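Long-range contact in oxidoreductase, NAD-binding/iron-sulfur cluster-binding protein (Nitratireductor pacificus pht-3B, PDB 6ZXU), which acts as a catabolic reductive dehalogenase, binding cobalamin and two [4Fe-4S] clusters: residues A[432-444]-A[633-645]. Sequence-based numbering, arbitrary orientation.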
# COMPACT_ATOMS: atom_id res chain seq x y z
N TYR A 432 8.38 2.36 4.24
CA TYR A 432 9.29 3.24 4.93
C TYR A 432 10.59 3.52 4.15
O TYR A 432 11.01 4.67 4.02
CB TYR A 432 9.60 2.75 6.35
CG TYR A 432 10.61 3.66 7.07
CD1 TYR A 432 10.24 4.87 7.57
CD2 TYR A 432 11.94 3.31 7.16
CE1 TYR A 432 11.12 5.66 8.21
CE2 TYR A 432 12.84 4.14 7.75
CZ TYR A 432 12.42 5.30 8.31
OH TYR A 432 13.36 6.11 8.91
N GLU A 433 11.18 2.47 3.59
CA GLU A 433 12.58 2.58 3.12
C GLU A 433 12.63 3.36 1.79
O GLU A 433 13.50 4.20 1.64
CB GLU A 433 13.23 1.23 2.94
CG GLU A 433 13.72 0.66 4.29
CD GLU A 433 12.60 0.05 5.21
OE1 GLU A 433 12.91 -0.31 6.43
OE2 GLU A 433 11.41 -0.05 4.72
N THR A 434 11.64 3.18 0.94
CA THR A 434 11.57 3.98 -0.25
C THR A 434 11.31 5.46 0.08
O THR A 434 11.96 6.36 -0.44
CB THR A 434 10.52 3.46 -1.22
OG1 THR A 434 10.94 2.21 -1.73
CG2 THR A 434 10.31 4.39 -2.39
N MET A 435 10.39 5.73 1.00
CA MET A 435 10.10 7.08 1.35
C MET A 435 11.29 7.79 1.97
O MET A 435 11.40 9.03 1.86
CB MET A 435 8.85 7.14 2.30
CG MET A 435 7.99 8.35 2.13
SD MET A 435 6.40 8.18 3.12
CE MET A 435 5.52 6.89 2.20
N GLU A 436 12.18 7.06 2.63
CA GLU A 436 13.37 7.65 3.20
C GLU A 436 14.29 8.28 2.15
O GLU A 436 14.92 9.25 2.43
CB GLU A 436 14.18 6.59 4.01
CG GLU A 436 13.77 6.49 5.47
CD GLU A 436 13.70 7.88 6.23
OE1 GLU A 436 12.56 8.45 6.46
OE2 GLU A 436 14.80 8.44 6.57
N GLY A 437 14.40 7.66 0.99
CA GLY A 437 15.22 8.15 -0.09
C GLY A 437 14.62 9.34 -0.83
O GLY A 437 15.31 10.02 -1.55
N ALA A 438 13.30 9.57 -0.67
CA ALA A 438 12.46 10.39 -1.55
C ALA A 438 12.27 11.75 -0.94
O ALA A 438 12.41 11.94 0.24
CB ALA A 438 11.11 9.74 -1.74
N SER A 439 11.96 12.70 -1.79
CA SER A 439 11.57 14.03 -1.37
C SER A 439 10.09 14.02 -0.81
O SER A 439 9.69 14.93 -0.11
CB SER A 439 11.65 15.01 -2.56
OG SER A 439 11.34 16.31 -2.11
N GLY A 440 9.32 13.01 -1.18
CA GLY A 440 7.88 13.03 -0.98
C GLY A 440 7.06 13.49 -2.13
O GLY A 440 5.96 12.98 -2.34
N ASP A 441 7.60 14.46 -2.92
CA ASP A 441 6.96 14.94 -4.15
C ASP A 441 7.87 14.78 -5.39
O ASP A 441 7.78 15.57 -6.34
CB ASP A 441 6.55 16.34 -3.98
CG ASP A 441 7.73 17.23 -3.53
OD1 ASP A 441 8.83 16.71 -3.22
OD2 ASP A 441 7.50 18.44 -3.40
N ASP A 442 8.68 13.73 -5.45
CA ASP A 442 9.51 13.49 -6.62
C ASP A 442 8.95 12.44 -7.50
O ASP A 442 7.75 12.21 -7.47
CB ASP A 442 10.95 13.18 -6.16
CG ASP A 442 11.06 11.92 -5.26
OD1 ASP A 442 10.21 11.02 -5.37
OD2 ASP A 442 12.04 11.82 -4.47
N TRP A 443 9.79 11.78 -8.31
CA TRP A 443 9.32 10.88 -9.38
C TRP A 443 8.76 9.57 -8.93
O TRP A 443 8.05 8.93 -9.68
CB TRP A 443 10.42 10.71 -10.52
CG TRP A 443 10.64 12.03 -11.10
CD1 TRP A 443 11.65 12.90 -10.84
CD2 TRP A 443 9.70 12.73 -11.93
NE1 TRP A 443 11.40 14.09 -11.50
CE2 TRP A 443 10.20 14.01 -12.14
CE3 TRP A 443 8.52 12.38 -12.53
CZ2 TRP A 443 9.51 14.97 -12.94
CZ3 TRP A 443 7.84 13.31 -13.33
CH2 TRP A 443 8.34 14.59 -13.53
N ILE A 444 9.00 9.18 -7.70
CA ILE A 444 8.50 7.89 -7.20
C ILE A 444 7.19 8.01 -6.38
O ILE A 444 6.62 7.03 -5.97
CB ILE A 444 9.60 7.18 -6.42
CG1 ILE A 444 9.37 5.64 -6.37
CG2 ILE A 444 9.74 7.71 -5.00
CD1 ILE A 444 9.31 5.03 -7.73
N LYS A 633 15.32 14.08 6.69
CA LYS A 633 16.38 14.27 5.70
C LYS A 633 16.34 13.12 4.67
O LYS A 633 15.97 12.00 5.01
CB LYS A 633 17.73 14.38 6.41
CG LYS A 633 18.90 14.67 5.48
CD LYS A 633 20.30 14.88 6.11
CE LYS A 633 20.39 16.21 6.84
NZ LYS A 633 20.21 17.44 6.00
N ARG A 634 16.64 13.40 3.40
CA ARG A 634 16.68 12.39 2.39
C ARG A 634 17.92 11.48 2.57
O ARG A 634 19.02 11.95 2.69
CB ARG A 634 16.60 12.97 0.99
CG ARG A 634 15.30 13.71 0.72
CD ARG A 634 15.26 14.51 -0.59
NE ARG A 634 16.32 15.52 -0.56
CZ ARG A 634 17.46 15.45 -1.24
NH1 ARG A 634 17.65 14.53 -2.16
NH2 ARG A 634 18.37 16.39 -1.03
N ASN A 635 17.69 10.19 2.61
CA ASN A 635 18.74 9.20 2.73
C ASN A 635 19.14 8.71 1.32
O ASN A 635 18.48 7.90 0.72
CB ASN A 635 18.26 8.05 3.60
CG ASN A 635 19.32 6.97 3.80
OD1 ASN A 635 20.37 6.96 3.13
ND2 ASN A 635 19.03 6.02 4.67
N LEU A 636 20.26 9.21 0.80
CA LEU A 636 20.65 8.98 -0.59
C LEU A 636 20.91 7.53 -0.89
O LEU A 636 20.68 7.08 -2.02
CB LEU A 636 21.84 9.92 -1.01
N ILE A 637 21.23 6.72 0.11
CA ILE A 637 21.40 5.28 -0.13
C ILE A 637 20.11 4.62 -0.57
O ILE A 637 20.14 3.63 -1.26
CB ILE A 637 21.93 4.60 1.16
CG1 ILE A 637 23.41 4.95 1.28
CG2 ILE A 637 21.91 3.11 1.09
CD1 ILE A 637 23.93 5.02 2.70
N LYS A 638 18.97 5.15 -0.13
CA LYS A 638 17.68 4.54 -0.44
C LYS A 638 17.04 5.00 -1.76
O LYS A 638 15.91 4.64 -2.07
CB LYS A 638 16.74 4.78 0.71
CG LYS A 638 17.22 4.30 2.10
CD LYS A 638 17.28 2.80 2.13
CE LYS A 638 17.50 2.34 3.54
NZ LYS A 638 17.38 0.87 3.57
N ARG A 639 17.70 5.86 -2.52
CA ARG A 639 17.18 6.34 -3.76
C ARG A 639 17.47 5.36 -4.87
O ARG A 639 18.45 5.49 -5.61
CB ARG A 639 17.72 7.75 -4.05
CG ARG A 639 17.04 8.42 -5.24
CD ARG A 639 17.30 9.89 -5.20
NE ARG A 639 16.94 10.58 -6.42
CZ ARG A 639 17.24 11.88 -6.60
NH1 ARG A 639 17.85 12.56 -5.64
NH2 ARG A 639 16.89 12.52 -7.71
N TRP A 640 16.62 4.35 -5.02
CA TRP A 640 16.92 3.27 -5.90
C TRP A 640 16.30 3.43 -7.29
O TRP A 640 16.62 2.63 -8.18
CB TRP A 640 16.36 1.96 -5.33
CG TRP A 640 14.89 1.99 -4.98
CD1 TRP A 640 14.35 2.34 -3.74
CD2 TRP A 640 13.77 1.67 -5.83
NE1 TRP A 640 12.96 2.27 -3.78
CE2 TRP A 640 12.58 1.86 -5.04
CE3 TRP A 640 13.65 1.30 -7.15
CZ2 TRP A 640 11.32 1.67 -5.56
CZ3 TRP A 640 12.42 1.15 -7.68
CH2 TRP A 640 11.26 1.31 -6.90
N TRP A 641 15.36 4.37 -7.46
CA TRP A 641 14.57 4.48 -8.71
C TRP A 641 15.24 5.45 -9.69
O TRP A 641 16.09 6.28 -9.30
CB TRP A 641 13.11 4.97 -8.40
CG TRP A 641 13.08 6.30 -7.67
CD1 TRP A 641 12.98 7.56 -8.23
CD2 TRP A 641 13.16 6.50 -6.26
NE1 TRP A 641 13.04 8.50 -7.25
CE2 TRP A 641 13.13 7.87 -6.04
CE3 TRP A 641 13.24 5.63 -5.17
CZ2 TRP A 641 13.25 8.39 -4.77
CZ3 TRP A 641 13.36 6.14 -3.93
CH2 TRP A 641 13.36 7.52 -3.72
N PHE A 642 14.84 5.34 -10.95
CA PHE A 642 15.27 6.26 -12.02
C PHE A 642 14.35 7.47 -12.08
O PHE A 642 13.15 7.35 -11.87
CB PHE A 642 15.23 5.55 -13.39
CG PHE A 642 16.15 4.37 -13.54
CD1 PHE A 642 17.31 4.24 -12.81
CD2 PHE A 642 15.83 3.39 -14.48
CE1 PHE A 642 18.12 3.17 -12.95
CE2 PHE A 642 16.65 2.31 -14.67
CZ PHE A 642 17.79 2.20 -13.90
N ASP A 643 14.92 8.63 -12.34
CA ASP A 643 14.15 9.83 -12.60
C ASP A 643 13.73 9.90 -14.09
O ASP A 643 14.46 10.39 -14.93
CB ASP A 643 14.98 11.06 -12.25
CG ASP A 643 15.14 11.23 -10.78
OD1 ASP A 643 14.37 10.63 -9.98
OD2 ASP A 643 16.05 11.92 -10.40
N LEU A 644 12.60 9.30 -14.40
CA LEU A 644 12.04 9.18 -15.72
C LEU A 644 10.62 9.72 -15.72
O LEU A 644 9.85 9.39 -14.82
CB LEU A 644 12.00 7.71 -16.21
CG LEU A 644 13.35 7.03 -16.39
CD1 LEU A 644 13.22 5.55 -16.73
CD2 LEU A 644 14.17 7.78 -17.44
N GLU A 645 10.31 10.52 -16.73
CA GLU A 645 8.99 11.07 -16.96
C GLU A 645 8.61 10.67 -18.36
O GLU A 645 9.32 10.96 -19.29
CB GLU A 645 9.02 12.61 -16.79
CG GLU A 645 7.74 13.28 -17.18
CD GLU A 645 7.74 14.79 -17.02
OE1 GLU A 645 8.82 15.44 -16.86
OE2 GLU A 645 6.62 15.36 -17.02
O HOH W 1 16.75 6.32 6.49
O HOH W 2 15.82 12.26 -3.27
O HOH W 3 13.10 11.46 -7.78
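Trp641 lies between Ile444 and Arg639, and the contrast between this packed indole and the watered margins around it illustrates how two distant loops can be moored together. Ile444 covers one face of the ring: its CB stands 3.5 Å from the centroid of the five-membered ring, a CH-pi contact only 7° off the ring normal, while Arg639 CG lies over the opposite face, offset toward the rim. The rim is also closely packed, with Trp641 CH2 3.7 Å from Ala438 CB and the backbone of Gly437 meeting the ring edge. There is no room for a side chain at Gly437, where a CB would run into the carbonyl of Lys638. Water 3 accepts from Trp641 NE1 (3.0 Å) and donates to Asp643 OD1. Replacing Trp641 by alanine is likely to leave a gap against Ile444 and to deprive this water of its indole donor. Trp640 NE1 donates in its ring plane to Thr434 OG1 (2.9 Å), which is set beside the backbone N and anti to the carbonyl carbon (chi1 -68°). Trp443 CD1 meets Asp643 OD1 at the ring edge (3.6 Å), and its CH2 reaches Glu645, whose carboxylate pairs with Arg336.

Helix 432-437 and the loop 438-444 leading to helix 445-469 thus meet the loop running up to strand 645-647. An Asx turn at Asn635 opens the 3-10 segment 636-638, and Asn635 N gives Glu436 O a straight bond of 2.9 Å.

Toward solvent the fit relaxes into water bridges: water 1 links Glu436 OE2 to Asn635 ND2, and water 2 links Gly437 O to Arg634 NH1. Arg634 is also paired with Asp662, and Asn635 ND2 reaches Arg34 O.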